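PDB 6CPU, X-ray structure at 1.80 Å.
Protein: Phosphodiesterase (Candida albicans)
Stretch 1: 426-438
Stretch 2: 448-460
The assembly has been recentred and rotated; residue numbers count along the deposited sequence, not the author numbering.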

# COMPACT_ATOMS: atom_id res chain seq x y z
N GLU A 426 14.60 -2.30 14.13
CA GLU A 426 15.93 -2.65 13.64
C GLU A 426 16.67 -1.44 13.08
O GLU A 426 17.67 -1.60 12.39
CB GLU A 426 15.82 -3.70 12.53
CG GLU A 426 15.09 -4.96 12.93
CD GLU A 426 15.80 -5.71 14.04
OE1 GLU A 426 17.01 -5.98 13.88
OE2 GLU A 426 15.14 -6.01 15.06
N HIS A 427 16.17 -0.24 13.37
CA HIS A 427 16.73 1.01 12.84
C HIS A 427 18.23 1.12 13.13
O HIS A 427 19.03 1.40 12.22
CB HIS A 427 16.00 2.21 13.45
CG HIS A 427 16.51 3.54 12.98
ND1 HIS A 427 15.82 4.33 12.09
CD2 HIS A 427 17.64 4.22 13.30
CE1 HIS A 427 16.50 5.44 11.88
NE2 HIS A 427 17.61 5.40 12.60
N ASN A 428 18.60 0.88 14.38
CA ASN A 428 20.00 1.01 14.82
C ASN A 428 20.95 0.06 14.09
O ASN A 428 22.10 0.41 13.82
CB ASN A 428 20.12 0.80 16.34
CG ASN A 428 19.46 1.91 17.14
OD1 ASN A 428 19.13 1.73 18.31
ND2 ASN A 428 19.29 3.07 16.52
N GLU A 429 20.47 -1.14 13.76
CA GLU A 429 21.31 -2.13 13.10
C GLU A 429 21.72 -1.65 11.70
O GLU A 429 22.89 -1.80 11.32
CB GLU A 429 20.61 -3.50 13.04
CG GLU A 429 21.49 -4.67 13.48
CD GLU A 429 22.16 -5.41 12.33
OE1 GLU A 429 21.44 -5.87 11.42
OE2 GLU A 429 23.40 -5.54 12.35
N TYR A 430 20.79 -1.06 10.95
CA TYR A 430 21.11 -0.53 9.60
C TYR A 430 21.98 0.73 9.68
O TYR A 430 22.85 0.93 8.84
CB TYR A 430 19.84 -0.28 8.77
CG TYR A 430 19.13 -1.57 8.43
CD1 TYR A 430 19.54 -2.36 7.36
CD2 TYR A 430 18.08 -2.03 9.22
CE1 TYR A 430 18.90 -3.57 7.07
CE2 TYR A 430 17.44 -3.22 8.94
CZ TYR A 430 17.85 -3.99 7.87
OH TYR A 430 17.20 -5.18 7.62
N VAL A 431 21.76 1.55 10.70
CA VAL A 431 22.60 2.73 10.93
C VAL A 431 24.05 2.31 11.19
O VAL A 431 24.98 2.94 10.67
CB VAL A 431 22.07 3.58 12.11
CG1 VAL A 431 23.09 4.65 12.52
CG2 VAL A 431 20.76 4.24 11.72
N ASN A 432 24.24 1.25 11.98
CA ASN A 432 25.58 0.72 12.26
C ASN A 432 26.19 -0.06 11.10
O ASN A 432 27.40 -0.07 10.93
CB ASN A 432 25.54 -0.16 13.52
CG ASN A 432 25.18 0.62 14.77
OD1 ASN A 432 25.21 1.85 14.78
ND2 ASN A 432 24.82 -0.10 15.83
N ARG A 433 25.35 -0.71 10.29
CA ARG A 433 25.81 -1.37 9.07
C ARG A 433 26.24 -0.37 8.00
O ARG A 433 27.05 -0.69 7.12
CB ARG A 433 24.72 -2.29 8.51
CG ARG A 433 24.55 -3.56 9.32
CD ARG A 433 23.15 -4.13 9.22
NE ARG A 433 22.92 -4.86 7.98
CZ ARG A 433 21.87 -5.64 7.75
NH1 ARG A 433 20.93 -5.81 8.67
NH2 ARG A 433 21.76 -6.26 6.58
N LEU A 434 25.68 0.84 8.08
CA LEU A 434 26.10 1.96 7.24
C LEU A 434 27.46 2.49 7.70
O LEU A 434 28.35 2.75 6.88
CB LEU A 434 25.04 3.07 7.28
CG LEU A 434 25.34 4.38 6.55
CD1 LEU A 434 25.75 4.13 5.11
CD2 LEU A 434 24.13 5.29 6.63
N LYS A 435 27.62 2.65 9.01
CA LYS A 435 28.90 3.11 9.58
C LYS A 435 30.04 2.12 9.31
O LYS A 435 31.14 2.53 8.96
CB LYS A 435 28.75 3.39 11.08
CG LYS A 435 28.01 4.69 11.34
CD LYS A 435 27.35 4.74 12.72
CE LYS A 435 26.38 5.91 12.80
NZ LYS A 435 25.70 6.01 14.12
N SER A 436 29.77 0.82 9.44
CA SER A 436 30.75 -0.20 9.07
C SER A 436 31.10 -0.16 7.58
O SER A 436 32.26 -0.37 7.21
CB SER A 436 30.25 -1.60 9.43
OG SER A 436 30.15 -1.76 10.83
N PHE A 437 30.10 0.09 6.74
CA PHE A 437 30.31 0.18 5.29
C PHE A 437 31.15 1.40 4.92
O PHE A 437 32.14 1.28 4.18
CB PHE A 437 28.96 0.26 4.56
CG PHE A 437 29.08 0.23 3.06
CD1 PHE A 437 29.51 -0.92 2.40
CD2 PHE A 437 28.74 1.34 2.30
CE1 PHE A 437 29.62 -0.96 1.02
CE2 PHE A 437 28.84 1.31 0.91
CZ PHE A 437 29.28 0.16 0.27
N LYS A 438 30.75 2.55 5.44
CA LYS A 438 31.41 3.82 5.14
C LYS A 438 32.88 3.77 5.57
O LYS A 438 33.77 4.18 4.82
CB LYS A 438 30.68 4.98 5.84
CG LYS A 438 30.86 6.33 5.16
CD LYS A 438 30.13 7.42 5.93
CE LYS A 438 30.50 8.81 5.44
NZ LYS A 438 30.25 9.84 6.49
N ASN A 448 25.49 -8.04 -1.02
CA ASN A 448 25.19 -7.36 0.25
C ASN A 448 25.30 -5.83 0.18
O ASN A 448 24.70 -5.13 0.99
CB ASN A 448 26.06 -7.91 1.39
CG ASN A 448 25.75 -9.35 1.72
OD1 ASN A 448 24.62 -9.81 1.58
ND2 ASN A 448 26.76 -10.09 2.15
N THR A 449 26.05 -5.33 -0.79
CA THR A 449 26.11 -3.89 -1.06
C THR A 449 24.81 -3.39 -1.69
O THR A 449 24.27 -2.36 -1.29
CB THR A 449 27.32 -3.54 -1.97
OG1 THR A 449 28.53 -3.84 -1.28
CG2 THR A 449 27.32 -2.07 -2.36
N VAL A 450 24.31 -4.13 -2.67
CA VAL A 450 23.00 -3.83 -3.29
C VAL A 450 21.91 -3.85 -2.21
O VAL A 450 21.11 -2.91 -2.11
CB VAL A 450 22.68 -4.80 -4.44
CG1 VAL A 450 21.22 -4.69 -4.89
CG2 VAL A 450 23.61 -4.55 -5.62
N LYS A 451 21.91 -4.89 -1.38
CA LYS A 451 20.94 -5.01 -0.28
C LYS A 451 20.97 -3.82 0.66
O LYS A 451 19.93 -3.32 1.06
CB LYS A 451 21.20 -6.27 0.56
CG LYS A 451 20.65 -7.55 -0.02
CD LYS A 451 21.15 -8.73 0.79
CE LYS A 451 20.15 -9.86 0.83
NZ LYS A 451 20.80 -11.13 1.28
N LEU A 452 22.17 -3.38 1.03
CA LEU A 452 22.29 -2.30 2.00
C LEU A 452 21.84 -0.96 1.44
O LEU A 452 21.12 -0.23 2.11
CB LEU A 452 23.73 -2.19 2.53
CG LEU A 452 23.96 -1.08 3.55
CD1 LEU A 452 23.23 -1.35 4.86
CD2 LEU A 452 25.46 -0.89 3.81
N ILE A 453 22.27 -0.64 0.23
CA ILE A 453 21.85 0.62 -0.39
C ILE A 453 20.32 0.62 -0.56
O ILE A 453 19.65 1.59 -0.22
CB ILE A 453 22.52 0.88 -1.75
CG1 ILE A 453 24.05 0.96 -1.61
CG2 ILE A 453 21.98 2.16 -2.37
CD1 ILE A 453 24.51 1.85 -0.48
N SER A 454 19.80 -0.49 -1.07
CA SER A 454 18.35 -0.66 -1.22
C SER A 454 17.63 -0.48 0.11
O SER A 454 16.64 0.26 0.19
CB SER A 454 18.06 -2.03 -1.80
OG SER A 454 18.67 -2.16 -3.07
N ALA A 455 18.15 -1.11 1.17
CA ALA A 455 17.58 -0.99 2.51
C ALA A 455 17.57 0.43 3.03
O ALA A 455 16.60 0.89 3.63
CB ALA A 455 18.34 -1.89 3.48
N LEU A 456 18.67 1.15 2.81
CA LEU A 456 18.76 2.52 3.27
C LEU A 456 17.81 3.43 2.51
O LEU A 456 17.21 4.32 3.09
CB LEU A 456 20.21 3.03 3.14
CG LEU A 456 21.20 2.31 4.07
CD1 LEU A 456 22.63 2.68 3.67
CD2 LEU A 456 20.94 2.63 5.53
N LEU A 457 17.67 3.21 1.21
CA LEU A 457 16.81 4.07 0.40
C LEU A 457 15.34 3.87 0.78
O LEU A 457 14.63 4.85 1.01
CB LEU A 457 17.05 3.84 -1.09
CG LEU A 457 18.39 4.40 -1.60
CD1 LEU A 457 18.55 4.13 -3.09
CD2 LEU A 457 18.48 5.89 -1.31
N ILE A 458 14.91 2.62 0.90
CA ILE A 458 13.52 2.35 1.28
C ILE A 458 13.27 2.85 2.71
O ILE A 458 12.20 3.35 2.99
CB ILE A 458 13.13 0.86 1.09
CG1 ILE A 458 11.60 0.71 1.06
CG2 ILE A 458 13.76 -0.01 2.17
CD1 ILE A 458 11.15 -0.70 0.70
N LYS A 459 14.25 2.75 3.61
CA LYS A 459 14.09 3.32 4.96
C LYS A 459 13.85 4.81 4.92
O LYS A 459 12.99 5.33 5.63
CB LYS A 459 15.31 3.03 5.83
CG LYS A 459 15.29 1.66 6.49
CD LYS A 459 16.55 1.38 7.30
CE LYS A 459 16.68 2.33 8.48
NZ LYS A 459 15.45 2.39 9.32
N CYS A 460 14.65 5.51 4.12
CA CYS A 460 14.53 6.96 3.99
C CYS A 460 13.17 7.32 3.39
O CYS A 460 12.47 8.20 3.90
CB CYS A 460 15.68 7.50 3.13
SG CYS A 460 17.27 7.59 4.01

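Helix 427-438 packs against 448-460, a segment of a longer helix in the same chain. Their N-to-C directions differ by 131°, so they run roughly antiparallel but well splayed. The axes come no closer than 10.8 Å, a distance that leaves room for large side chains between the backbones. The register runs in opposite senses: His427 lies near Lys459, Tyr430 near Leu456, Leu434 near Leu452 and Phe437 near Thr449. About 505 Å² is buried, counting both sides.

Leu452 is covered most. Its CA-to-CB bond points toward the first helix, and its side chain has chi1 t and chi2 p. Leu452 CD2 lies 3.8 Å from Phe437 CB and 3.7 Å from the backbone O of Arg433. Leu452 CD1 is 4.1 Å from Arg433 CB. Leucine thus meets the aliphatic start of the arginine, while Arg433 NH1 forms a salt bridge with Glu429 OE1 at 2.8 Å, one turn back along its own helix.

Tyr430 is covered next most, and its CA-to-CB bond points toward the second helix. Tyr430 CE1 is 4.0 Å from Ala455 CB, and Tyr430 CB is 4.0 Å from Lys459 CD. The small alanine contributes just a methyl group here. The lysine contributes the aliphatic part of its chain, which suits an apolar contact. Beside this, Leu434 CD1 and Leu456 CD1 meet at 3.7 Å, a plain leucine-leucine contact.

Lys459 also reaches His427. Its chi3 and chi4 are both p, so the chain bends, and Lys459 NZ comes to 3.4 Å from His427 ND1. The geometry does not settle whether this pair is bonded.

Phe437 closes the other end. Phe437 CE1 lies 3.8 Å from Thr449 OG1, which is hydrogen-bonded elsewhere in the structure. The contact rests mainly on apolar packing, while regular backbone hydrogen bonds hold each helix internally.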